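Local coordinates for protein tyrosinase (Burkholderia thailandensis, PDB 5ZRD) that probably oxidises monophenols to catechol derivatives and on to quinones at a pair of copper ions, and works efficiently at acidic pH, at residues L29-R34 with F138-G142. Sequence-based numbering, arbitrary orientation.
Sequences LEDLVR and FELDG
F138, L140 and D141 meet L29, E30, V33 and R34 where residues 29-34 of helix 27-41 cross residues 138-140 of strand 137-140 at 95°, the axes of these short segments 9.4 Å apart. The strand is the first arm of a two-stranded antiparallel β-hairpin, with D141 and G142, both at positive phi, making the turn into strand 143-146. The helix thus packs across this small hairpin, away from the copper centre.

F138 forms the buried side of the contact. V33 comes to its ring from the opposite direction and sets CG2 over the middle of one face, a CH-pi contact 3.8 Å from the centroid, while V33 CG1 closes on F138 CD2 at 3.5 Å. E30 CG lies at the ring's edge, and L29 CD2 approaches obliquely near CE1. I132 and, from the partner strand, I145 extend this apolar cluster.

L140 lies between that cluster and the charged end of R34: its CD1 rests 4.0 Å from E30 CB and over one guanidinium face, offset toward the rim, 3.6 Å from R34 NH1. R34 starts extended, then bends at chi3 (-72°), which turns the guanidinium across L140 toward the hairpin turn. D31, on the same helix, adds a long bridge (R34 NH2 to D31 OD1, 3.7 Å). Across the contact, R34 NH1 donates to D141 OD1 at 2.9 Å from above the carboxylate plane, the N-H...O angle clearly bent at 135°.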
ATOM      1  N   LEU A  29     -50.433  -6.125 -19.255  1.00 43.40           N
ATOM      2  CA  LEU A  29     -49.391  -7.125 -19.056  1.00 45.33           C
ATOM      3  C   LEU A  29     -48.493  -7.216 -20.293  1.00 47.15           C
ATOM      4  O   LEU A  29     -47.272  -7.309 -20.150  1.00 42.95           O
ATOM      5  CB  LEU A  29     -49.996  -8.486 -18.719  1.00 46.31           C
ATOM      6  CG  LEU A  29     -49.062  -9.428 -17.972  1.00 48.61           C
ATOM      7  CD1 LEU A  29     -48.323  -8.712 -16.853  1.00 54.66           C
ATOM      8  CD2 LEU A  29     -49.821 -10.602 -17.406  1.00 46.36           C
ATOM      9  N   GLU A  30     -49.070  -7.143 -21.487  1.00 42.81           N
ATOM     10  CA  GLU A  30     -48.269  -7.255 -22.704  1.00 42.71           C
ATOM     11  C   GLU A  30     -47.282  -6.074 -22.800  1.00 46.20           C
ATOM     12  O   GLU A  30     -46.083  -6.240 -23.184  1.00 41.49           O
ATOM     13  CB  GLU A  30     -49.182  -7.332 -23.925  1.00 44.92           C
ATOM     14  CG  GLU A  30     -49.788  -8.715 -24.152  1.00 54.46           C
ATOM     15  CD  GLU A  30     -50.891  -8.769 -25.201  1.00 54.35           C
ATOM     16  OE1 GLU A  30     -51.369  -9.878 -25.520  1.00 46.31           O
ATOM     17  OE2 GLU A  30     -51.268  -7.693 -25.691  1.00 57.18           O
ATOM     18  N   ASP A  31     -47.733  -4.876 -22.453  1.00 44.86           N
ATOM     19  CA  ASP A  31     -46.806  -3.723 -22.532  1.00 50.03           C
ATOM     20  C   ASP A  31     -45.604  -3.908 -21.592  1.00 47.98           C
ATOM     21  O   ASP A  31     -44.442  -3.642 -21.952  1.00 47.49           O
ATOM     22  CB  ASP A  31     -47.516  -2.415 -22.181  1.00 55.57           C
ATOM     23  CG  ASP A  31     -48.516  -1.967 -23.250  1.00 60.87           C
ATOM     24  OD1 ASP A  31     -48.380  -2.337 -24.445  1.00 67.03           O
ATOM     25  OD2 ASP A  31     -49.438  -1.214 -22.873  1.00 61.02           O
ATOM     26  N   LEU A  32     -45.904  -4.343 -20.373  1.00 46.96           N
ATOM     27  CA  LEU A  32     -44.869  -4.583 -19.384  1.00 45.93           C
ATOM     28  C   LEU A  32     -43.887  -5.636 -19.918  1.00 39.11           C
ATOM     29  O   LEU A  32     -42.686  -5.380 -19.945  1.00 32.70           O
ATOM     30  CB  LEU A  32     -45.501  -5.037 -18.062  1.00 48.64           C
ATOM     31  CG  LEU A  32     -44.481  -5.296 -16.953  1.00 48.26           C
ATOM     32  CD1 LEU A  32     -43.913  -3.985 -16.436  1.00 44.04           C
ATOM     33  CD2 LEU A  32     -45.079  -6.134 -15.841  1.00 45.06           C
ATOM     34  N   VAL A  33     -44.398  -6.791 -20.349  1.00 36.03           N
ATOM     35  CA  VAL A  33     -43.527  -7.851 -20.866  1.00 37.56           C
ATOM     36  C   VAL A  33     -42.736  -7.322 -22.067  1.00 38.41           C
ATOM     37  O   VAL A  33     -41.517  -7.504 -22.134  1.00 39.39           O
ATOM     38  CB  VAL A  33     -44.302  -9.141 -21.196  1.00 36.68           C
ATOM     39  CG1 VAL A  33     -43.467 -10.093 -22.040  1.00 38.62           C
ATOM     40  CG2 VAL A  33     -44.777  -9.856 -19.934  1.00 34.72           C
ATOM     41  N   ARG A  34     -43.412  -6.628 -22.982  1.00 43.89           N
ATOM     42  CA  ARG A  34     -42.749  -6.146 -24.191  1.00 41.82           C
ATOM     43  C   ARG A  34     -41.618  -5.200 -23.806  1.00 36.95           C
ATOM     44  O   ARG A  34     -40.597  -5.223 -24.445  1.00 39.63           O
ATOM     45  CB  ARG A  34     -43.736  -5.458 -25.146  1.00 51.67           C
ATOM     46  CG  ARG A  34     -43.085  -4.774 -26.348  1.00 57.23           C
ATOM     47  CD  ARG A  34     -44.078  -4.063 -27.262  1.00 58.55           C
ATOM     48  NE  ARG A  34     -44.870  -5.032 -28.002  1.00 58.43           N
ATOM     49  CZ  ARG A  34     -46.144  -5.330 -27.766  1.00 68.76           C
ATOM     50  NH1 ARG A  34     -46.715  -6.285 -28.484  1.00 64.38           N
ATOM     51  NH2 ARG A  34     -46.844  -4.689 -26.833  1.00 62.24           N
ATOM     52  N   PHE A 138     -44.512 -16.777 -22.303  1.00 45.05           N
ATOM     53  CA  PHE A 138     -45.539 -15.763 -22.460  1.00 45.50           C
ATOM     54  C   PHE A 138     -45.934 -15.662 -23.943  1.00 49.65           C
ATOM     55  O   PHE A 138     -45.080 -15.800 -24.825  1.00 46.06           O
ATOM     56  CB  PHE A 138     -45.008 -14.427 -21.933  1.00 44.04           C
ATOM     57  CG  PHE A 138     -46.070 -13.374 -21.768  1.00 40.75           C
ATOM     58  CD1 PHE A 138     -46.998 -13.471 -20.742  1.00 39.29           C
ATOM     59  CD2 PHE A 138     -46.140 -12.292 -22.644  1.00 44.69           C
ATOM     60  CE1 PHE A 138     -48.012 -12.532 -20.629  1.00 41.07           C
ATOM     61  CE2 PHE A 138     -47.134 -11.332 -22.508  1.00 39.46           C
ATOM     62  CZ  PHE A 138     -48.062 -11.455 -21.496  1.00 40.50           C
ATOM     63  N   GLU A 139     -47.199 -15.351 -24.212  1.00 54.44           N
ATOM     64  CA  GLU A 139     -47.670 -15.066 -25.582  1.00 53.51           C
ATOM     65  C   GLU A 139     -47.618 -13.551 -25.851  1.00 57.10           C
ATOM     66  O   GLU A 139     -48.420 -12.761 -25.324  1.00 54.91           O
ATOM     67  CB  GLU A 139     -49.076 -15.642 -25.765  1.00 57.39           C
ATOM     68  CG  GLU A 139     -49.484 -15.857 -27.218  1.00 68.30           C
ATOM     69  CD  GLU A 139     -48.694 -16.869 -28.047  1.00 75.09           C
ATOM     70  OE1 GLU A 139     -47.753 -17.514 -27.518  1.00 70.74           O
ATOM     71  OE2 GLU A 139     -49.014 -16.995 -29.246  1.00 85.34           O
ATOM     72  N   LEU A 140     -46.676 -13.148 -26.697  1.00 59.48           N
ATOM     73  CA  LEU A 140     -46.605 -11.780 -27.181  1.00 60.57           C
ATOM     74  C   LEU A 140     -46.578 -11.745 -28.723  1.00 68.14           C
ATOM     75  O   LEU A 140     -45.751 -12.427 -29.344  1.00 58.12           O
ATOM     76  CB  LEU A 140     -45.342 -11.134 -26.613  1.00 53.91           C
ATOM     77  CG  LEU A 140     -45.241  -9.646 -26.916  1.00 56.35           C
ATOM     78  CD1 LEU A 140     -46.209  -8.862 -26.036  1.00 56.22           C
ATOM     79  CD2 LEU A 140     -43.813  -9.144 -26.757  1.00 61.49           C
ATOM     80  N   ASP A 141     -47.432 -10.911 -29.344  1.00 75.88           N
ATOM     81  CA  ASP A 141     -47.487 -10.789 -30.824  1.00 76.70           C
ATOM     82  C   ASP A 141     -47.784 -12.169 -31.448  1.00 84.98           C
ATOM     83  O   ASP A 141     -47.069 -12.607 -32.365  1.00 84.70           O
ATOM     84  CB  ASP A 141     -46.150 -10.276 -31.423  1.00 76.92           C
ATOM     85  CG  ASP A 141     -45.777  -8.839 -31.003  1.00 80.64           C
ATOM     86  OD1 ASP A 141     -46.676  -8.000 -30.805  1.00 77.30           O
ATOM     87  OD2 ASP A 141     -44.556  -8.543 -30.925  1.00 73.27           O
ATOM     88  N   GLY A 142     -48.789 -12.870 -30.907  1.00 87.73           N
ATOM     89  CA  GLY A 142     -49.106 -14.268 -31.264  1.00 79.29           C
ATOM     90  C   GLY A 142     -47.878 -15.146 -31.508  1.00 82.91           C
ATOM     91  O   GLY A 142     -47.908 -15.995 -32.389  1.00 85.39           O
TER